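Local structure of D-2-hydroxyacid dehydrogensase protein (4LSW) at residues I71-Y74 with A80-L83; L7-Y12 with R59-A64; F167-S172 with V198-V203. The protein probably catalyses the NAD(P)-dependent interconversion of 2-oxo acids and D-2-hydroxy acids. All coordinates share one frame; numbering follows the deposited sequence.

Contact 1: I71-Y74 with A80-L83; sequences ISVY and AVDL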
ATOM      1  N   ILE A  71     -15.824 -13.883   4.179  1.00  8.14           N
ATOM      2  CA  ILE A  71     -15.488 -12.486   4.405  1.00  8.17           C
ATOM      3  C   ILE A  71     -14.673 -12.033   3.208  1.00  9.53           C
ATOM      4  O   ILE A  71     -13.610 -12.589   2.933  1.00  9.28           O
ATOM      5  CB  ILE A  71     -14.668 -12.286   5.695  1.00  9.17           C
ATOM      6  CG1 ILE A  71     -15.464 -12.776   6.907  1.00  9.60           C
ATOM      7  CG2 ILE A  71     -14.309 -10.814   5.864  1.00  9.60           C
ATOM      8  CD1 ILE A  71     -14.648 -12.884   8.194  1.00 12.07           C
ATOM      9  N   SER A  72     -15.195 -11.048   2.487  1.00  9.50           N
ATOM     10  CA  SER A  72     -14.528 -10.505   1.317  1.00  8.40           C
ATOM     11  C   SER A  72     -13.983  -9.123   1.643  1.00  8.85           C
ATOM     12  O   SER A  72     -14.718  -8.235   2.093  1.00  8.74           O
ATOM     13  CB  SER A  72     -15.473 -10.477   0.109  1.00  9.47           C
ATOM     14  OG  SER A  72     -15.646 -11.783  -0.405  1.00 10.17           O
ATOM     15  N   VAL A  73     -12.676  -8.970   1.440  1.00 10.31           N
ATOM     16  CA  VAL A  73     -11.974  -7.743   1.785  1.00  9.66           C
ATOM     17  C   VAL A  73     -11.687  -6.898   0.547  1.00  9.65           C
ATOM     18  O   VAL A  73     -11.204  -7.410  -0.472  1.00 10.92           O
ATOM     19  CB  VAL A  73     -10.635  -8.064   2.488  1.00  9.32           C
ATOM     20  CG1 VAL A  73      -9.922  -6.788   2.870  1.00 12.17           C
ATOM     21  CG2 VAL A  73     -10.871  -8.941   3.727  1.00 10.75           C
ATOM     22  N   TYR A  74     -12.002  -5.609   0.646  1.00 11.86           N
ATOM     23  CA  TYR A  74     -11.620  -4.615  -0.356  1.00 10.86           C
ATOM     24  C   TYR A  74     -10.204  -4.154  -0.013  1.00 12.39           C
ATOM     25  O   TYR A  74      -9.992  -3.507   1.012  1.00 15.31           O
ATOM     26  CB  TYR A  74     -12.605  -3.447  -0.291  1.00 12.10           C
ATOM     27  CG  TYR A  74     -12.425  -2.338  -1.309  1.00 14.36           C
ATOM     28  CD1 TYR A  74     -11.476  -1.336  -1.120  1.00 18.53           C
ATOM     29  CD2 TYR A  74     -13.246  -2.257  -2.423  1.00 16.00           C
ATOM     30  CE1 TYR A  74     -11.330  -0.305  -2.035  1.00 18.81           C
ATOM     31  CE2 TYR A  74     -13.109  -1.231  -3.337  1.00 14.59           C
ATOM     32  CZ  TYR A  74     -12.154  -0.264  -3.142  1.00 11.52           C
ATOM     33  OH  TYR A  74     -12.041   0.757  -4.065  1.00 13.49           O
ATOM     34  N   ALA A  80      -6.557  -7.317   9.850  1.00 20.86           N
ATOM     35  CA  ALA A  80      -7.541  -7.084  10.898  1.00 20.61           C
ATOM     36  C   ALA A  80      -8.712  -8.064  10.856  1.00 13.83           C
ATOM     37  O   ALA A  80      -9.628  -7.984  11.687  1.00 17.09           O
ATOM     38  CB  ALA A  80      -8.040  -5.650  10.844  1.00 22.97           C
ATOM     39  N   VAL A  81      -8.698  -8.975   9.888  1.00 12.68           N
ATOM     40  CA  VAL A  81      -9.644 -10.080   9.919  1.00 12.97           C
ATOM     41  C   VAL A  81      -9.071 -11.118  10.883  1.00 14.76           C
ATOM     42  O   VAL A  81      -7.884 -11.455  10.804  1.00 14.90           O
ATOM     43  CB  VAL A  81      -9.845 -10.702   8.527  1.00 12.73           C
ATOM     44  CG1 VAL A  81     -10.743 -11.949   8.613  1.00 13.66           C
ATOM     45  CG2 VAL A  81     -10.405  -9.660   7.550  1.00 11.87           C
ATOM     46  N   ASP A  82      -9.898 -11.610  11.805  1.00 12.87           N
ATOM     47  CA  ASP A  82      -9.443 -12.607  12.772  1.00 13.69           C
ATOM     48  C   ASP A  82      -9.397 -13.971  12.096  1.00 14.43           C
ATOM     49  O   ASP A  82     -10.405 -14.663  12.005  1.00 13.04           O
ATOM     50  CB  ASP A  82     -10.359 -12.633  14.003  1.00 13.70           C
ATOM     51  CG  ASP A  82      -9.793 -13.464  15.134  1.00 19.61           C
ATOM     52  OD1 ASP A  82      -9.206 -14.529  14.854  1.00 18.29           O
ATOM     53  OD2 ASP A  82      -9.931 -13.051  16.308  1.00 18.00           O
ATOM     54  N   LEU A  83      -8.215 -14.347  11.620  1.00 15.06           N
ATOM     55  CA  LEU A  83      -8.072 -15.567  10.838  1.00 15.64           C
ATOM     56  C   LEU A  83      -8.308 -16.831  11.657  1.00 16.26           C
ATOM     57  O   LEU A  83      -8.850 -17.805  11.143  1.00 16.70           O
ATOM     58  CB  LEU A  83      -6.700 -15.629  10.166  1.00 16.49           C
ATOM     59  CG  LEU A  83      -6.315 -14.499   9.211  1.00 17.83           C
ATOM     60  CD1 LEU A  83      -5.049 -14.874   8.447  1.00 22.95           C
ATOM     61  CD2 LEU A  83      -7.458 -14.170   8.259  1.00 18.49           C
TER
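Val81 works as a two-pronged plug between Ile71 and Val73, and shows how one branched side chain can tie the loop after a strand back to the strand it has just left. Its CB points at strand 70-74 but makes no close contact itself, lying 5.3 Å from Ile71 CD1. The work is done by the two methyls beyond it. CG1, anti to the backbone N of Val81 (chi1 175°), meets the far end of Ile71, with Val81 CG1 and Ile71 CD1 4.0 Å apart. Here the two side chains come tip to tip, Ile71 being drawn out towards the loop by its extended CG1-CD1 arm (chi2 168°). The second methyl turns to the next residue on the same face of the strand: Val81 CG2 lies 3.9 Å from Val73 CG2, and these two valines pass alongside each other, running in opposite directions. Ile71 and Val73 are two residues apart and so lie on the same face of the strand, which lets one valine reach both. All three residues are buried, and the contact is wholly apolar. One step on, Asp82 occupies the N-cap position of helix 83-89, where its OD1 accepts from Ala85 N; Val81 therefore comes just before the N-cap, and its side chain touches Cys86 in the first turn of the helix. Strand 70-74 itself runs between strands 48-52 and 92-94. On the other face of the sheet, Ser72 and Tyr74 pack against helix 287-306, while on the near face Ile71 also meets Cys86 of helix 83-89.

Contact 2: L7-Y12 with R59-A64; sequences LQLGPY and RALIEA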
ATOM      1  N   LEU A   7     -23.262  -8.289   5.326  1.00  8.72           N
ATOM      2  CA  LEU A   7     -23.012  -7.217   6.275  1.00  8.55           C
ATOM      3  C   LEU A   7     -21.812  -6.411   5.790  1.00  8.17           C
ATOM      4  O   LEU A   7     -20.722  -6.959   5.600  1.00 10.72           O
ATOM      5  CB  LEU A   7     -22.749  -7.801   7.666  1.00 10.28           C
ATOM      6  CG  LEU A   7     -22.638  -6.852   8.871  1.00  8.81           C
ATOM      7  CD1 LEU A   7     -23.963  -6.179   9.182  1.00 11.91           C
ATOM      8  CD2 LEU A   7     -22.157  -7.630  10.084  1.00 10.73           C
ATOM      9  N   GLN A   8     -22.022  -5.118   5.561  1.00  9.67           N
ATOM     10  CA  GLN A   8     -20.965  -4.247   5.043  1.00  9.40           C
ATOM     11  C   GLN A   8     -20.440  -3.362   6.172  1.00 10.53           C
ATOM     12  O   GLN A   8     -21.211  -2.666   6.833  1.00 10.47           O
ATOM     13  CB  GLN A   8     -21.505  -3.394   3.897  1.00 10.41           C
ATOM     14  CG  GLN A   8     -20.455  -2.508   3.233  1.00 10.67           C
ATOM     15  CD  GLN A   8     -21.012  -1.742   2.058  1.00 13.08           C
ATOM     16  OE1 GLN A   8     -21.896  -2.227   1.351  1.00 15.14           O
ATOM     17  NE2 GLN A   8     -20.510  -0.529   1.848  1.00 11.51           N
ATOM     18  N   LEU A   9     -19.130  -3.394   6.404  1.00  9.91           N
ATOM     19  CA  LEU A   9     -18.577  -2.754   7.600  1.00 11.60           C
ATOM     20  C   LEU A   9     -18.145  -1.297   7.414  1.00 12.40           C
ATOM     21  O   LEU A   9     -18.069  -0.554   8.390  1.00 12.51           O
ATOM     22  CB  LEU A   9     -17.422  -3.580   8.164  1.00  9.21           C
ATOM     23  CG  LEU A   9     -17.698  -5.046   8.479  1.00 12.71           C
ATOM     24  CD1 LEU A   9     -16.522  -5.623   9.250  1.00 13.90           C
ATOM     25  CD2 LEU A   9     -18.998  -5.215   9.258  1.00 12.86           C
ATOM     26  N   GLY A  10     -17.867  -0.902   6.175  1.00 10.06           N
ATOM     27  CA  GLY A  10     -17.499   0.470   5.871  1.00 14.20           C
ATOM     28  C   GLY A  10     -17.952   0.860   4.478  1.00 13.57           C
ATOM     29  O   GLY A  10     -18.250   0.001   3.657  1.00 11.21           O
ATOM     30  N   PRO A  11     -18.015   2.168   4.202  1.00 16.37           N
ATOM     31  CA  PRO A  11     -18.478   2.639   2.888  1.00 15.94           C
ATOM     32  C   PRO A  11     -17.573   2.242   1.720  1.00 16.81           C
ATOM     33  O   PRO A  11     -16.365   2.059   1.896  1.00 20.22           O
ATOM     34  CB  PRO A  11     -18.480   4.173   3.043  1.00 15.84           C
ATOM     35  CG  PRO A  11     -17.535   4.444   4.184  1.00 22.77           C
ATOM     36  CD  PRO A  11     -17.698   3.281   5.114  1.00 19.86           C
ATOM     37  N   TYR A  12     -18.169   2.110   0.535  1.00 15.19           N
ATOM     38  CA  TYR A  12     -17.440   1.923  -0.714  1.00 12.40           C
ATOM     39  C   TYR A  12     -17.876   3.015  -1.682  1.00 16.26           C
ATOM     40  O   TYR A  12     -18.927   3.622  -1.491  1.00 16.04           O
ATOM     41  CB  TYR A  12     -17.784   0.587  -1.360  1.00 16.70           C
ATOM     42  CG  TYR A  12     -17.360  -0.652  -0.619  1.00 12.83           C
ATOM     43  CD1 TYR A  12     -16.056  -0.824  -0.166  1.00 14.40           C
ATOM     44  CD2 TYR A  12     -18.274  -1.664  -0.385  1.00 12.56           C
ATOM     45  CE1 TYR A  12     -15.689  -1.977   0.515  1.00 15.39           C
ATOM     46  CE2 TYR A  12     -17.921  -2.806   0.276  1.00  9.21           C
ATOM     47  CZ  TYR A  12     -16.635  -2.964   0.726  1.00 12.11           C
ATOM     48  OH  TYR A  12     -16.317  -4.131   1.382  1.00 11.00           O
ATOM     49  N   ARG A  59     -13.412 -11.301  16.107  1.00 13.31           N
ATOM     50  CA  ARG A  59     -14.008 -12.531  16.613  1.00 14.21           C
ATOM     51  C   ARG A  59     -15.442 -12.311  17.090  1.00 15.16           C
ATOM     52  O   ARG A  59     -16.320 -13.107  16.799  1.00 13.95           O
ATOM     53  CB  ARG A  59     -13.153 -13.112  17.747  1.00 15.80           C
ATOM     54  CG  ARG A  59     -13.781 -14.331  18.402  1.00 19.19           C
ATOM     55  CD  ARG A  59     -12.860 -14.970  19.435  1.00 20.59           C
ATOM     56  NE  ARG A  59     -11.676 -15.575  18.830  1.00 19.56           N
ATOM     57  CZ  ARG A  59     -11.632 -16.818  18.365  1.00 17.85           C
ATOM     58  NH1 ARG A  59     -12.714 -17.583  18.422  1.00 21.01           N
ATOM     59  NH2 ARG A  59     -10.512 -17.293  17.835  1.00 22.16           N
ATOM     60  N   ALA A  60     -15.680 -11.220  17.813  1.00 15.58           N
ATOM     61  CA  ALA A  60     -17.015 -10.969  18.345  1.00 16.04           C
ATOM     62  C   ALA A  60     -18.015 -10.757  17.211  1.00 14.54           C
ATOM     63  O   ALA A  60     -19.153 -11.215  17.283  1.00 14.17           O
ATOM     64  CB  ALA A  60     -17.006  -9.788  19.297  1.00 19.00           C
ATOM     65  N   LEU A  61     -17.587 -10.067  16.158  1.00 12.46           N
ATOM     66  CA  LEU A  61     -18.457  -9.860  15.010  1.00 10.88           C
ATOM     67  C   LEU A  61     -18.766 -11.185  14.313  1.00 11.42           C
ATOM     68  O   LEU A  61     -19.912 -11.471  13.957  1.00 12.52           O
ATOM     69  CB  LEU A  61     -17.815  -8.891  14.027  1.00 12.05           C
ATOM     70  CG  LEU A  61     -18.646  -8.721  12.765  1.00 14.27           C
ATOM     71  CD1 LEU A  61     -20.002  -8.115  13.117  1.00 14.74           C
ATOM     72  CD2 LEU A  61     -17.914  -7.881  11.731  1.00 14.02           C
ATOM     73  N   ILE A  62     -17.731 -11.992  14.120  1.00 10.87           N
ATOM     74  CA  ILE A  62     -17.886 -13.318  13.537  1.00 12.62           C
ATOM     75  C   ILE A  62     -18.839 -14.176  14.375  1.00 12.26           C
ATOM     76  O   ILE A  62     -19.693 -14.875  13.827  1.00 13.20           O
ATOM     77  CB  ILE A  62     -16.504 -13.988  13.369  1.00 10.55           C
ATOM     78  CG1 ILE A  62     -15.728 -13.283  12.253  1.00 11.35           C
ATOM     79  CG2 ILE A  62     -16.650 -15.467  13.080  1.00 14.17           C
ATOM     80  CD1 ILE A  62     -14.232 -13.541  12.263  1.00 11.48           C
ATOM     81  N   GLU A  63     -18.717 -14.093  15.696  1.00 12.39           N
ATOM     82  CA  GLU A  63     -19.597 -14.838  16.598  1.00 16.39           C
ATOM     83  C   GLU A  63     -21.051 -14.385  16.478  1.00 13.99           C
ATOM     84  O   GLU A  63     -21.980 -15.175  16.683  1.00 15.45           O
ATOM     85  CB  GLU A  63     -19.139 -14.693  18.055  1.00 14.93           C
ATOM     86  CG  GLU A  63     -17.811 -15.371  18.371  1.00 21.55           C
ATOM     87  CD  GLU A  63     -17.257 -14.984  19.736  1.00 27.74           C
ATOM     88  OE1 GLU A  63     -17.194 -13.771  20.040  1.00 33.63           O
ATOM     89  OE2 GLU A  63     -16.881 -15.900  20.495  1.00 37.39           O
ATOM     90  N   ALA A  64     -21.245 -13.112  16.147  1.00 11.94           N
ATOM     91  CA  ALA A  64     -22.588 -12.557  16.020  1.00 11.68           C
ATOM     92  C   ALA A  64     -23.225 -12.963  14.698  1.00 12.17           C
ATOM     93  O   ALA A  64     -24.415 -12.723  14.476  1.00 13.33           O
ATOM     94  CB  ALA A  64     -22.546 -11.037  16.144  1.00 14.11           C
TER
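Leu61 meets Leu7 and Leu9 in a largely buried leucine cluster, an apolar helix-on-sheet contact that joins helix 59-63 to strand 5-8 and the start of the loop after it. Each terminal methyl of Leu61 has its own partner. Leu61 CD1 lies 3.8 Å from Leu7 CD2, where the two side chains cross obliquely. The other branch faces Leu9 end-on, with Leu61 CD2 3.6 Å from Leu9 CD1 and 3.8 Å from Leu9 CD2, touching both methyls of that leucine. Leu61 has its CG anti to the backbone N (chi1 176°), which carries CG towards the sheet, and the two methyls part from there. Helix 59-63 is the connection of a beta-alpha-beta crossover from strand 48-52 to its parallel neighbour 70-74, yet Leu61 reaches past strand 48-52 to the strand on its far side. Leu39 of helix 35-42 also touches Leu7 and Leu61. Beyond Leu9 the chain turns, and the turn is clasped by a side chain: Gln8 NE2 donates to Gly10 O at 2.9 Å, the N-H pointing nearly straight (164°) and the donor tilted 32° from the carbonyl plane. Gly10 O also stands over the centre of one face of the Tyr12 ring.

Contact 3: F167-S172 with V198-V203; sequences FDMQIS and VDFLFV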
ATOM      1  N   PHE A 167      15.169   3.664 -17.482  1.00  6.98           N
ATOM      2  CA  PHE A 167      16.043   4.806 -17.197  1.00  6.36           C
ATOM      3  C   PHE A 167      17.527   4.406 -17.117  1.00  5.39           C
ATOM      4  O   PHE A 167      18.372   5.197 -16.666  1.00  6.06           O
ATOM      5  CB  PHE A 167      15.617   5.487 -15.879  1.00  4.15           C
ATOM      6  CG  PHE A 167      14.294   6.196 -15.968  1.00  5.92           C
ATOM      7  CD1 PHE A 167      13.102   5.503 -15.818  1.00  6.86           C
ATOM      8  CD2 PHE A 167      14.239   7.557 -16.221  1.00  7.05           C
ATOM      9  CE1 PHE A 167      11.879   6.148 -15.911  1.00  7.13           C
ATOM     10  CE2 PHE A 167      13.018   8.216 -16.322  1.00  6.70           C
ATOM     11  CZ  PHE A 167      11.833   7.513 -16.163  1.00  6.91           C
ATOM     12  N   ASP A 168      17.827   3.176 -17.552  1.00  6.53           N
ATOM     13  CA  ASP A 168      19.189   2.644 -17.583  1.00  7.41           C
ATOM     14  C   ASP A 168      19.864   2.687 -16.229  1.00  6.23           C
ATOM     15  O   ASP A 168      21.075   2.871 -16.124  1.00  8.26           O
ATOM     16  CB  ASP A 168      20.045   3.386 -18.617  1.00 10.03           C
ATOM     17  CG  ASP A 168      19.614   3.107 -20.039  1.00 15.85           C
ATOM     18  OD1 ASP A 168      18.942   2.080 -20.269  1.00 15.39           O
ATOM     19  OD2 ASP A 168      19.960   3.919 -20.920  1.00 21.41           O
ATOM     20  N   MET A 169      19.070   2.522 -15.184  1.00  6.52           N
ATOM     21  CA  MET A 169      19.661   2.526 -13.862  1.00  5.92           C
ATOM     22  C   MET A 169      20.388   1.222 -13.566  1.00  5.69           C
ATOM     23  O   MET A 169      20.104   0.165 -14.174  1.00  6.95           O
ATOM     24  CB  MET A 169      18.611   2.856 -12.802  1.00  9.36           C
ATOM     25  CG  MET A 169      17.886   4.165 -13.094  1.00 11.41           C
ATOM     26  SD  MET A 169      16.879   4.757 -11.741  1.00 13.14           S
ATOM     27  CE  MET A 169      18.175   5.549 -10.784  1.00  6.63           C
ATOM     28  N   GLN A 170      21.364   1.321 -12.664  1.00  5.67           N
ATOM     29  CA  GLN A 170      22.075   0.158 -12.145  1.00  5.47           C
ATOM     30  C   GLN A 170      21.269  -0.338 -10.955  1.00  5.30           C
ATOM     31  O   GLN A 170      21.226   0.313  -9.907  1.00  7.12           O
ATOM     32  CB  GLN A 170      23.482   0.564 -11.724  1.00  8.67           C
ATOM     33  CG  GLN A 170      24.239   1.342 -12.804  1.00 13.59           C
ATOM     34  CD  GLN A 170      25.467   2.048 -12.261  1.00 17.02           C
ATOM     35  OE1 GLN A 170      26.412   1.410 -11.786  1.00 23.82           O
ATOM     36  NE2 GLN A 170      25.457   3.378 -12.320  1.00 15.31           N
ATOM     37  N   ILE A 171      20.626  -1.487 -11.127  1.00  5.46           N
ATOM     38  CA  ILE A 171      19.604  -1.941 -10.195  1.00  4.41           C
ATOM     39  C   ILE A 171      20.065  -3.116  -9.350  1.00  5.69           C
ATOM     40  O   ILE A 171      20.546  -4.124  -9.868  1.00  8.00           O
ATOM     41  CB  ILE A 171      18.339  -2.331 -10.958  1.00  5.78           C
ATOM     42  CG1 ILE A 171      17.840  -1.110 -11.724  1.00  6.16           C
ATOM     43  CG2 ILE A 171      17.267  -2.848  -9.999  1.00  6.67           C
ATOM     44  CD1 ILE A 171      16.920  -1.445 -12.874  1.00 10.03           C
ATOM     45  N   SER A 172      19.914  -2.959  -8.040  1.00  5.76           N
ATOM     46  CA  SER A 172      20.106  -4.056  -7.103  1.00  5.73           C
ATOM     47  C   SER A 172      18.865  -4.191  -6.234  1.00  6.53           C
ATOM     48  O   SER A 172      18.017  -3.304  -6.189  1.00  4.62           O
ATOM     49  CB  SER A 172      21.325  -3.791  -6.230  1.00  6.58           C
ATOM     50  OG  SER A 172      21.276  -2.470  -5.717  1.00  8.19           O
ATOM     51  N   VAL A 198      23.762   2.471  -3.361  1.00  5.68           N
ATOM     52  CA  VAL A 198      22.768   3.089  -4.256  1.00  4.35           C
ATOM     53  C   VAL A 198      22.502   4.557  -3.963  1.00  5.03           C
ATOM     54  O   VAL A 198      22.780   5.043  -2.867  1.00  6.85           O
ATOM     55  CB  VAL A 198      21.421   2.319  -4.288  1.00  5.73           C
ATOM     56  CG1 VAL A 198      21.644   0.879  -4.657  1.00  5.25           C
ATOM     57  CG2 VAL A 198      20.696   2.431  -2.942  1.00  5.00           C
ATOM     58  N   ASP A 199      21.938   5.248  -4.956  1.00  5.43           N
ATOM     59  CA  ASP A 199      21.593   6.648  -4.853  1.00  5.46           C
ATOM     60  C   ASP A 199      20.116   6.847  -4.505  1.00  4.72           C
ATOM     61  O   ASP A 199      19.736   7.887  -3.977  1.00  5.57           O
ATOM     62  CB  ASP A 199      21.919   7.348  -6.177  1.00  7.17           C
ATOM     63  CG  ASP A 199      23.366   7.147  -6.589  1.00  8.02           C
ATOM     64  OD1 ASP A 199      24.236   7.610  -5.831  1.00  7.91           O
ATOM     65  OD2 ASP A 199      23.642   6.515  -7.638  1.00  6.96           O
ATOM     66  N   PHE A 200      19.298   5.843  -4.806  1.00  4.99           N
ATOM     67  CA  PHE A 200      17.859   5.882  -4.587  1.00  4.02           C
ATOM     68  C   PHE A 200      17.474   4.525  -4.037  1.00  5.36           C
ATOM     69  O   PHE A 200      17.866   3.510  -4.604  1.00  5.35           O
ATOM     70  CB  PHE A 200      17.112   6.088  -5.915  1.00  3.64           C
ATOM     71  CG  PHE A 200      17.535   7.308  -6.681  1.00  4.50           C
ATOM     72  CD1 PHE A 200      16.942   8.537  -6.430  1.00  5.35           C
ATOM     73  CD2 PHE A 200      18.513   7.225  -7.666  1.00  5.88           C
ATOM     74  CE1 PHE A 200      17.315   9.673  -7.151  1.00  4.46           C
ATOM     75  CE2 PHE A 200      18.900   8.362  -8.381  1.00  6.85           C
ATOM     76  CZ  PHE A 200      18.297   9.577  -8.131  1.00  6.68           C
ATOM     77  N   LEU A 201      16.742   4.497  -2.927  1.00  4.68           N
ATOM     78  CA  LEU A 201      16.298   3.229  -2.334  1.00  4.27           C
ATOM     79  C   LEU A 201      14.782   3.204  -2.234  1.00  5.64           C
ATOM     80  O   LEU A 201      14.182   4.072  -1.582  1.00  6.23           O
ATOM     81  CB  LEU A 201      16.886   3.048  -0.929  1.00  4.99           C
ATOM     82  CG  LEU A 201      16.487   1.778  -0.176  1.00  5.02           C
ATOM     83  CD1 LEU A 201      17.000   0.540  -0.892  1.00  7.20           C
ATOM     84  CD2 LEU A 201      17.004   1.820   1.261  1.00  7.38           C
ATOM     85  N   PHE A 202      14.166   2.234  -2.891  1.00  4.48           N
ATOM     86  CA  PHE A 202      12.716   2.084  -2.850  1.00  5.33           C
ATOM     87  C   PHE A 202      12.348   1.052  -1.806  1.00  6.09           C
ATOM     88  O   PHE A 202      12.886  -0.056  -1.812  1.00  5.94           O
ATOM     89  CB  PHE A 202      12.195   1.616  -4.215  1.00  4.41           C
ATOM     90  CG  PHE A 202      12.284   2.662  -5.286  1.00  4.02           C
ATOM     91  CD1 PHE A 202      13.476   2.875  -5.978  1.00  5.90           C
ATOM     92  CD2 PHE A 202      11.184   3.447  -5.590  1.00  4.57           C
ATOM     93  CE1 PHE A 202      13.566   3.844  -6.966  1.00  5.40           C
ATOM     94  CE2 PHE A 202      11.272   4.417  -6.581  1.00  6.19           C
ATOM     95  CZ  PHE A 202      12.459   4.612  -7.265  1.00  6.01           C
ATOM     96  N   VAL A 203      11.420   1.402  -0.923  1.00  6.05           N
ATOM     97  CA  VAL A 203      10.939   0.457   0.075  1.00  5.80           C
ATOM     98  C   VAL A 203       9.604  -0.103  -0.392  1.00  9.25           C
ATOM     99  O   VAL A 203       8.586   0.606  -0.426  1.00  8.57           O
ATOM    100  CB  VAL A 203      10.792   1.112   1.444  1.00  7.27           C
ATOM    101  CG1 VAL A 203      10.374   0.073   2.476  1.00 11.25           C
ATOM    102  CG2 VAL A 203      12.103   1.755   1.840  1.00  8.26           C
TER
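The Phe200 ring is met by the terminal methyl of Met169, which comes in obliquely beside the CD2-CE2 bond: Met169 CE is 3.6 Å from Phe200 CD2 and 3.8 Å from Phe200 CE2. The two side chains cross at about a right angle, so the methionine meets the ring with its end only and does not run along it. Its chain is bent about the CG-SD bond (chi3 82°), and this bend swings CE towards the ring. Around the same aromatic group Met112 and Ser116 of helix 101-116, Met228 of strand 228-231 and the loop residue Val143 also pack on it; Val143 also touches Met169. The ring of Phe202, two residues further on, packs against Val160 and Leu164 of helix 155-165, and Leu164 packs on Met169 as well. A second touch joins Ser172 and Val198. Ser172 OG approaches Val198 CG1 to 3.5 Å, a van der Waals contact between a hydroxyl and a methyl. Between the two segments runs strand 147-151, whose Arg147 forms a salt bridge with Asp199. Strands 170-174 and 200-203 are therefore second neighbours, joined by side chains across the strand that separates them. That order, with the first strand in the middle and the chain then switching to its other side, is the topological signature of the Rossmann fold, here in the NAD-binding domain of the enzyme.

In the fold
Contacts 1 and 2 belong to one region and contact 3 to another. The first two have centres 9 Å apart and share the mixed sheet built on strands 5-8, 48-52 and 70-74. They also touch directly, Tyr74 against Tyr12 and Ile71 against Ile62, and helix 59-63 of contact 2 is followed in the chain by strand 70-74 of contact 1. Contact 3 lies across the chain's centre in the parallel sheet, its centre about 35 Å from that of contact 1 and 42 Å from that of contact 2. Along the chain contact 2 closes first, then 1, then 3. The separation fits the two-domain build of this family, in which the active site typically lies in the cleft between the domains.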